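PDB 3VC5: mandelate racemase/muconate lactonizing protein from Thermobispora bispora, which probably catalyses the magnesium-dependent dehydration of D-glucarate to 5-dehydro-4-deoxy-D-glucarate, as a member of the mandelate racemase/muconate lactonizing enzyme family. Local coordinates for residues A223-A226 with L227-F231; T351-A354 with A355-A359; E424-M427 with R428-D431. All blocks are in the same frame, centred on the assembly; numbering follows the deposited sequence.

Contact 1: residues A223-A226 with L227-F231; sequences AIQA and LRDAF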
loop_
_atom_site.group_PDB
_atom_site.type_symbol
_atom_site.label_atom_id
_atom_site.label_comp_id
_atom_site.label_asym_id
_atom_site.label_seq_id
_atom_site.Cartn_x
_atom_site.Cartn_y
_atom_site.Cartn_z
ATOM N N ALA A 223 -8.937 -32.564 20.118
ATOM C CA ALA A 223 -7.529 -32.476 19.718
ATOM C C ALA A 223 -6.944 -31.116 20.103
ATOM O O ALA A 223 -5.815 -31.016 20.601
ATOM C CB ALA A 223 -7.394 -32.687 18.233
ATOM N N ILE A 224 -7.698 -30.055 19.838
ATOM C CA ILE A 224 -7.269 -28.719 20.261
ATOM C C ILE A 224 -7.044 -28.663 21.775
ATOM O O ILE A 224 -6.040 -28.129 22.250
ATOM C CB ILE A 224 -8.290 -27.630 19.845
ATOM C CG1 ILE A 224 -8.201 -27.370 18.336
ATOM C CG2 ILE A 224 -8.054 -26.344 20.632
ATOM C CD1 ILE A 224 -6.841 -26.821 17.871
ATOM N N GLN A 225 -7.970 -29.220 22.547
ATOM C CA GLN A 225 -7.790 -29.224 23.987
ATOM C C GLN A 225 -6.569 -30.022 24.428
ATOM O O GLN A 225 -5.865 -29.643 25.370
ATOM C CB GLN A 225 -9.050 -29.763 24.659
ATOM C CG GLN A 225 -10.121 -28.723 24.812
ATOM C CD GLN A 225 -9.785 -27.735 25.921
ATOM O OE1 GLN A 225 -10.479 -26.736 26.105
ATOM N NE2 GLN A 225 -8.710 -28.014 26.665
ATOM N N ALA A 226 -6.330 -31.139 23.758
ATOM C CA ALA A 226 -5.160 -31.954 24.055
ATOM C C ALA A 226 -3.872 -31.207 23.739
ATOM O O ALA A 226 -2.853 -31.390 24.429
ATOM C CB ALA A 226 -5.215 -33.264 23.272
ATOM N N LEU A 227 -3.895 -30.410 22.667
ATOM C CA LEU A 227 -2.741 -29.600 22.306
ATOM C C LEU A 227 -2.500 -28.521 23.360
ATOM O O LEU A 227 -1.353 -28.273 23.758
ATOM C CB LEU A 227 -2.903 -28.983 20.900
ATOM C CG LEU A 227 -2.856 -29.970 19.726
ATOM C CD1 LEU A 227 -3.396 -29.355 18.441
ATOM C CD2 LEU A 227 -1.411 -30.496 19.527
ATOM N N ARG A 228 -3.561 -27.903 23.833
ATOM C CA ARG A 228 -3.458 -26.906 24.884
ATOM C C ARG A 228 -2.852 -27.466 26.161
ATOM O O ARG A 228 -2.084 -26.815 26.801
ATOM C CB ARG A 228 -4.815 -26.308 25.193
ATOM C CG ARG A 228 -4.839 -25.363 26.337
ATOM C CD ARG A 228 -3.699 -24.421 26.310
ATOM N NE ARG A 228 -3.973 -23.261 25.471
ATOM C CZ ARG A 228 -3.174 -22.840 24.499
ATOM N NH1 ARG A 228 -2.047 -23.478 24.217
ATOM N NH2 ARG A 228 -3.508 -21.780 23.809
ATOM N N ASP A 229 -3.210 -28.677 26.497
ATOM C CA ASP A 229 -2.692 -29.283 27.725
ATOM C C ASP A 229 -1.245 -29.703 27.562
ATOM O O ASP A 229 -0.467 -29.601 28.499
ATOM C CB ASP A 229 -3.514 -30.500 28.121
ATOM C CG ASP A 229 -4.942 -30.150 28.471
ATOM O OD1 ASP A 229 -5.228 -28.976 28.821
ATOM O OD2 ASP A 229 -5.777 -31.065 28.399
ATOM N N ALA A 230 -0.885 -30.169 26.365
ATOM C CA ALA A 230 0.470 -30.643 26.107
ATOM C C ALA A 230 1.445 -29.491 25.879
ATOM O O ALA A 230 2.630 -29.618 26.189
ATOM C CB ALA A 230 0.477 -31.581 24.919
ATOM N N PHE A 231 0.939 -28.367 25.364
ATOM C CA PHE A 231 1.771 -27.219 25.014
ATOM C C PHE A 231 1.259 -25.905 25.612
ATOM O O PHE A 231 0.846 -24.997 24.879
ATOM C CB PHE A 231 1.891 -27.105 23.477
ATOM C CG PHE A 231 2.470 -28.333 22.840
ATOM C CD1 PHE A 231 3.851 -28.550 22.842
ATOM C CD2 PHE A 231 1.637 -29.297 22.281
ATOM C CE1 PHE A 231 4.391 -29.705 22.272
ATOM C CE2 PHE A 231 2.156 -30.451 21.719
ATOM C CZ PHE A 231 3.545 -30.661 21.714
#

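Contact 2: residues T351-A354 with A355-A359; sequences THLA and AATPA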
loop_
_atom_site.group_PDB
_atom_site.type_symbol
_atom_site.label_atom_id
_atom_site.label_comp_id
_atom_site.label_asym_id
_atom_site.label_seq_id
_atom_site.Cartn_x
_atom_site.Cartn_y
_atom_site.Cartn_z
ATOM N N THR A 351 9.203 -14.899 3.704
ATOM C CA THR A 351 9.989 -14.419 4.825
ATOM C C THR A 351 10.387 -12.945 4.665
ATOM O O THR A 351 10.271 -12.169 5.609
ATOM C CB THR A 351 11.212 -15.336 5.031
ATOM O OG1 THR A 351 10.736 -16.662 5.326
ATOM C CG2 THR A 351 12.116 -14.831 6.171
ATOM N N HIS A 352 10.831 -12.548 3.473
ATOM C CA HIS A 352 11.140 -11.138 3.252
ATOM C C HIS A 352 9.888 -10.285 3.404
ATOM O O HIS A 352 9.945 -9.194 3.995
ATOM C CB HIS A 352 11.765 -10.900 1.846
ATOM C CG HIS A 352 13.188 -11.336 1.753
ATOM N ND1 HIS A 352 14.238 -10.499 2.070
ATOM C CD2 HIS A 352 13.743 -12.507 1.344
ATOM C CE1 HIS A 352 15.379 -11.149 1.890
ATOM N NE2 HIS A 352 15.108 -12.367 1.451
ATOM N N LEU A 353 8.766 -10.765 2.861
ATOM C CA LEU A 353 7.521 -9.991 2.966
ATOM C C LEU A 353 7.140 -9.820 4.445
ATOM O O LEU A 353 6.887 -8.697 4.930
ATOM C CB LEU A 353 6.388 -10.694 2.203
ATOM C CG LEU A 353 4.966 -10.130 2.415
ATOM C CD1 LEU A 353 4.852 -8.660 1.943
ATOM C CD2 LEU A 353 3.964 -11.024 1.690
ATOM N N ALA A 354 7.075 -10.930 5.182
ATOM C CA ALA A 354 6.687 -10.825 6.601
ATOM C C ALA A 354 7.696 -9.997 7.418
ATOM O O ALA A 354 7.296 -9.239 8.310
ATOM C CB ALA A 354 6.515 -12.210 7.222
ATOM N N ALA A 355 8.998 -10.161 7.151
ATOM C CA ALA A 355 10.005 -9.436 7.931
ATOM C C ALA A 355 9.892 -7.920 7.781
ATOM O O ALA A 355 10.216 -7.170 8.714
ATOM C CB ALA A 355 11.448 -9.902 7.542
ATOM N N ALA A 356 9.466 -7.477 6.601
ATOM C CA ALA A 356 9.497 -6.057 6.242
ATOM C C ALA A 356 8.118 -5.427 6.311
ATOM O O ALA A 356 7.956 -4.287 5.865
ATOM C CB ALA A 356 10.086 -5.855 4.808
ATOM N N THR A 357 7.129 -6.130 6.874
ATOM C CA THR A 357 5.771 -5.583 6.873
ATOM C C THR A 357 5.343 -5.479 8.322
ATOM O O THR A 357 5.060 -6.488 8.980
ATOM C CB THR A 357 4.781 -6.469 6.024
ATOM O OG1 THR A 357 5.290 -6.560 4.685
ATOM C CG2 THR A 357 3.339 -5.868 6.017
ATOM N N PRO A 358 5.291 -4.240 8.842
ATOM C CA PRO A 358 4.996 -4.104 10.263
ATOM C C PRO A 358 3.718 -4.840 10.710
ATOM O O PRO A 358 3.702 -5.405 11.789
ATOM C CB PRO A 358 4.849 -2.584 10.454
ATOM C CG PRO A 358 5.725 -1.988 9.373
ATOM C CD PRO A 358 5.703 -2.971 8.213
ATOM N N ALA A 359 2.658 -4.836 9.900
ATOM C CA ALA A 359 1.384 -5.412 10.339
ATOM C C ALA A 359 1.294 -6.947 10.323
ATOM O O ALA A 359 0.327 -7.511 10.856
ATOM C CB ALA A 359 0.213 -4.792 9.556
#

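Contact 3: residues E424-M427 with R428-D431; sequences EGYM and RSFD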
loop_
_atom_site.group_PDB
_atom_site.type_symbol
_atom_site.label_atom_id
_atom_site.label_comp_id
_atom_site.label_asym_id
_atom_site.label_seq_id
_atom_site.Cartn_x
_atom_site.Cartn_y
_atom_site.Cartn_z
ATOM N N GLU A 424 -10.303 -33.836 -3.889
ATOM C CA GLU A 424 -11.597 -34.510 -3.801
ATOM C C GLU A 424 -11.665 -35.771 -4.666
ATOM O O GLU A 424 -12.167 -36.819 -4.223
ATOM C CB GLU A 424 -12.728 -33.537 -4.161
ATOM C CG GLU A 424 -14.126 -34.088 -3.966
ATOM C CD GLU A 424 -15.170 -33.095 -4.428
ATOM O OE1 GLU A 424 -15.041 -32.561 -5.552
ATOM O OE2 GLU A 424 -16.099 -32.810 -3.662
ATOM N N GLY A 425 -11.186 -35.669 -5.903
ATOM C CA GLY A 425 -11.148 -36.818 -6.805
ATOM C C GLY A 425 -10.277 -37.921 -6.241
ATOM O O GLY A 425 -10.616 -39.116 -6.339
ATOM N N TYR A 426 -9.153 -37.528 -5.647
ATOM C CA TYR A 426 -8.256 -38.511 -5.035
ATOM C C TYR A 426 -8.980 -39.190 -3.854
ATOM O O TYR A 426 -8.975 -40.435 -3.729
ATOM C CB TYR A 426 -6.940 -37.850 -4.607
ATOM C CG TYR A 426 -5.900 -38.804 -4.034
ATOM C CD1 TYR A 426 -5.610 -40.020 -4.652
ATOM C CD2 TYR A 426 -5.201 -38.467 -2.880
ATOM C CE1 TYR A 426 -4.647 -40.875 -4.127
ATOM C CE2 TYR A 426 -4.240 -39.304 -2.351
ATOM C CZ TYR A 426 -3.985 -40.522 -2.965
ATOM O OH TYR A 426 -3.007 -41.348 -2.435
ATOM N N MET A 427 -9.643 -38.406 -3.002
ATOM C CA MET A 427 -10.380 -39.027 -1.898
ATOM C C MET A 427 -11.492 -39.947 -2.423
ATOM O O MET A 427 -11.719 -41.024 -1.883
ATOM C CB MET A 427 -10.996 -38.008 -0.927
ATOM C CG MET A 427 -11.850 -38.691 0.162
ATOM S SD MET A 427 -10.837 -39.733 1.247
ATOM C CE MET A 427 -10.120 -38.435 2.250
ATOM N N ARG A 428 -12.210 -39.499 -3.450
ATOM C CA ARG A 428 -13.281 -40.297 -4.046
ATOM C C ARG A 428 -12.800 -41.643 -4.590
ATOM O O ARG A 428 -13.587 -42.595 -4.704
ATOM C CB ARG A 428 -13.992 -39.502 -5.145
ATOM C CG ARG A 428 -14.965 -38.466 -4.605
ATOM C CD ARG A 428 -15.515 -37.581 -5.722
ATOM N NE ARG A 428 -16.659 -36.787 -5.277
ATOM C CZ ARG A 428 -17.221 -35.817 -5.997
ATOM N NH1 ARG A 428 -16.736 -35.505 -7.198
ATOM N NH2 ARG A 428 -18.264 -35.150 -5.517
ATOM N N SER A 429 -11.518 -41.749 -4.928
ATOM C CA SER A 429 -11.013 -43.022 -5.432
ATOM C C SER A 429 -11.032 -44.102 -4.331
ATOM O O SER A 429 -11.042 -45.311 -4.625
ATOM C CB SER A 429 -9.623 -42.860 -6.059
ATOM O OG SER A 429 -8.604 -42.803 -5.066
ATOM N N PHE A 430 -11.078 -43.654 -3.073
ATOM C CA PHE A 430 -11.149 -44.537 -1.902
ATOM C C PHE A 430 -12.571 -44.608 -1.319
ATOM O O PHE A 430 -13.048 -45.674 -0.939
ATOM C CB PHE A 430 -10.170 -44.076 -0.825
ATOM C CG PHE A 430 -8.774 -43.856 -1.335
ATOM C CD1 PHE A 430 -8.029 -44.912 -1.827
ATOM C CD2 PHE A 430 -8.207 -42.597 -1.334
ATOM C CE1 PHE A 430 -6.749 -44.734 -2.302
ATOM C CE2 PHE A 430 -6.910 -42.405 -1.814
ATOM C CZ PHE A 430 -6.182 -43.476 -2.306
ATOM N N ASP A 431 -13.241 -43.463 -1.252
ATOM C CA ASP A 431 -14.609 -43.375 -0.755
ATOM C C ASP A 431 -15.468 -42.636 -1.792
ATOM O O ASP A 431 -15.497 -41.403 -1.810
ATOM C CB ASP A 431 -14.605 -42.636 0.592
ATOM C CG ASP A 431 -15.987 -42.335 1.102
ATOM O OD1 ASP A 431 -16.953 -42.961 0.605
ATOM O OD2 ASP A 431 -16.102 -41.470 2.003
#

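Contact 1: residues A223-A226 with L227-F231
Leu227 sends CG out opposite its own carbonyl carbon and beside its N (chi1 -69°), which leans the side chain back over the preceding turn of helix: CG rests 3.3 Å from Ala223 O, and CD1 comes 4.3 Å from CD1 of Ile224. Asp229 uses the same kind of first torsion (chi1 -64°), and its carboxylate folds back over the Gln225 carbonyl, with OD2 3.3 Å from Gln225 O. Both are acceptors, so this is a close approach and not a bond; Gln225 O instead accepts the backbone N-H of Asp229, with Asp229 N and Gln225 O 3.0 Å apart. Arg228 turns the other way, its chain bent at chi2 and chi3, and leads its end off to bond the carbonyl of Leu234 through NH1. The backbone runs in regular i to i+4 steps. Leu227 N reaches Ala223 O at 2.9 Å, Arg228 N meets Ile224 O at 2.9 Å, and Ala230 N bonds Ala226 O at 3.0 Å. CB of Ala230 lies against that same Ala226 oxygen. Leu227 packs on Ile192 and Ala196 of helix 189-203 and on Ile208, while Ile224 faces Leu210 and Leu236. This is the C-terminal half of helix 217-230, the crossover helix of a right-handed beta-alpha-beta unit between strands 208-211 and 236-239 in the barrel domain of the enolase superfamily.

Contact 2: residues T351-A354 with A355-A359
Across 351-354 and 355-359 the last regular turn of helix 344-355 gives out: Ala355 N still makes an i to i+4 bond to Thr351 O at 2.8 Å, Ala356 N reaches His352 O at a slacker 3.2 Å, and Ala356 is the first residue to leave helical backbone angles. The side chain of Thr357 takes up the next carbonyl. Its OG1 donates to Leu353 O over 2.7 Å, approaching at a C=O...O angle of 143° and tilted 30° from the carbonyl plane. Chi1 of -58° makes this possible, since it sets OG1 beside the Thr357 N and opposite its carbonyl carbon, facing back along the chain. The N-H of Ala356 adds a weak bond to the same Leu353 O. The peptide N of Thr357 instead points nearly straight at Ala354 O, though at 3.4 Å this bond too is weak.

The end of Leu353 comes up against the hydroxyl: its CD1 lies 3.5 Å from OG1 of Thr357, and the two side chains cross obliquely. The alanines of this turn stay close to the main chain: CB of Ala355 sits 3.2 Å from Thr351 O, and CB of Ala356 3.4 Å from His352 O. Thr351 and His352 direct their polar ends elsewhere, the hydroxyl to Tyr164 and to Leu347 O, the imidazole to Leu397 O and the N-H of Ala151.

Arg159 binds the carbonyls of Thr357 and Pro358 as the chain departs, and Pro358 packs on His96 of the second subunit. Within its own chain the buried turn is wedged between helix 318-330, against which Leu353 and Thr357 lie, and strand 161-169, where Val162 meets Thr351, Ala354 and Ala355.

Contact 3: residues E424-M427 with R428-D431
Tyr426 O is gripped twice by Ser429: OG donates to it over 2.7 Å, in the carbonyl plane and on a lone pair, while Ser429 N comes from above that plane at 3.1 Å. The hydroxyl can turn back to this oxygen because chi1 of 79° places OG between the Ser429 N and carbonyl carbon. Met427 O likewise takes two N-H groups, with Asp431 N 2.9 Å from Met427 O and in its carbonyl plane, and Phe430 N above that plane.

Phe430 swings back over the turn and presents the edge of its ring to one face of Tyr426, a T-shaped pair with centroids 5.0 Å apart and planes at 71°. CZ of Phe430 comes within 3.5 Å of Tyr426 CE1, and Ser429 OG lies over the centre of one Phe430 face. With an alanine at Tyr426, the Phe430 edge would probably lose the aromatic face it meets, and His175 the hydroxyl it bonds.

Glu424 and Arg428 run side by side, carboxylate and guanidinium stacked with their planes 6° apart. OE2 of Glu424 is 3.7 Å from NH2 of Arg428, a long salt bridge of charges alone, since no N-H points at the oxygen. The directed bonds lie elsewhere: Arg428 NE to Phe434 O, NH2 to Ser435 OG, and Glu424 OE2 to Thr436 N. Tyr426 and Met427 lay the helix on Val46 of strand 45-46. The arrangement is that of a surface helix's C-terminal end, here helix 423-430, with main-chain and serine donors closing its last carbonyls and an i to i+4 ion pair along its flank.

From the N terminus, the chain passes the N-terminal domain before it reaches contact 1, in the helix that carries it from strand 208-211 to strand 236-239 and packs on helix 189-203. Contact 2 follows after the remaining parallel strands, where helix 344-355 runs out between helix 318-330 and strand 161-169. Contact 3 comes last, in helix 423-430, which sits on strand 45-46. Each contact joins consecutive residues, so none closes a long loop; the three stand in series, neither nesting nor crossing. Contacts 1 and 2 both belong to the enolase-like C-terminal part of the chain, their centres 29 Å apart. Contacts 2 and 3 lie on opposite sides of the chain's centre.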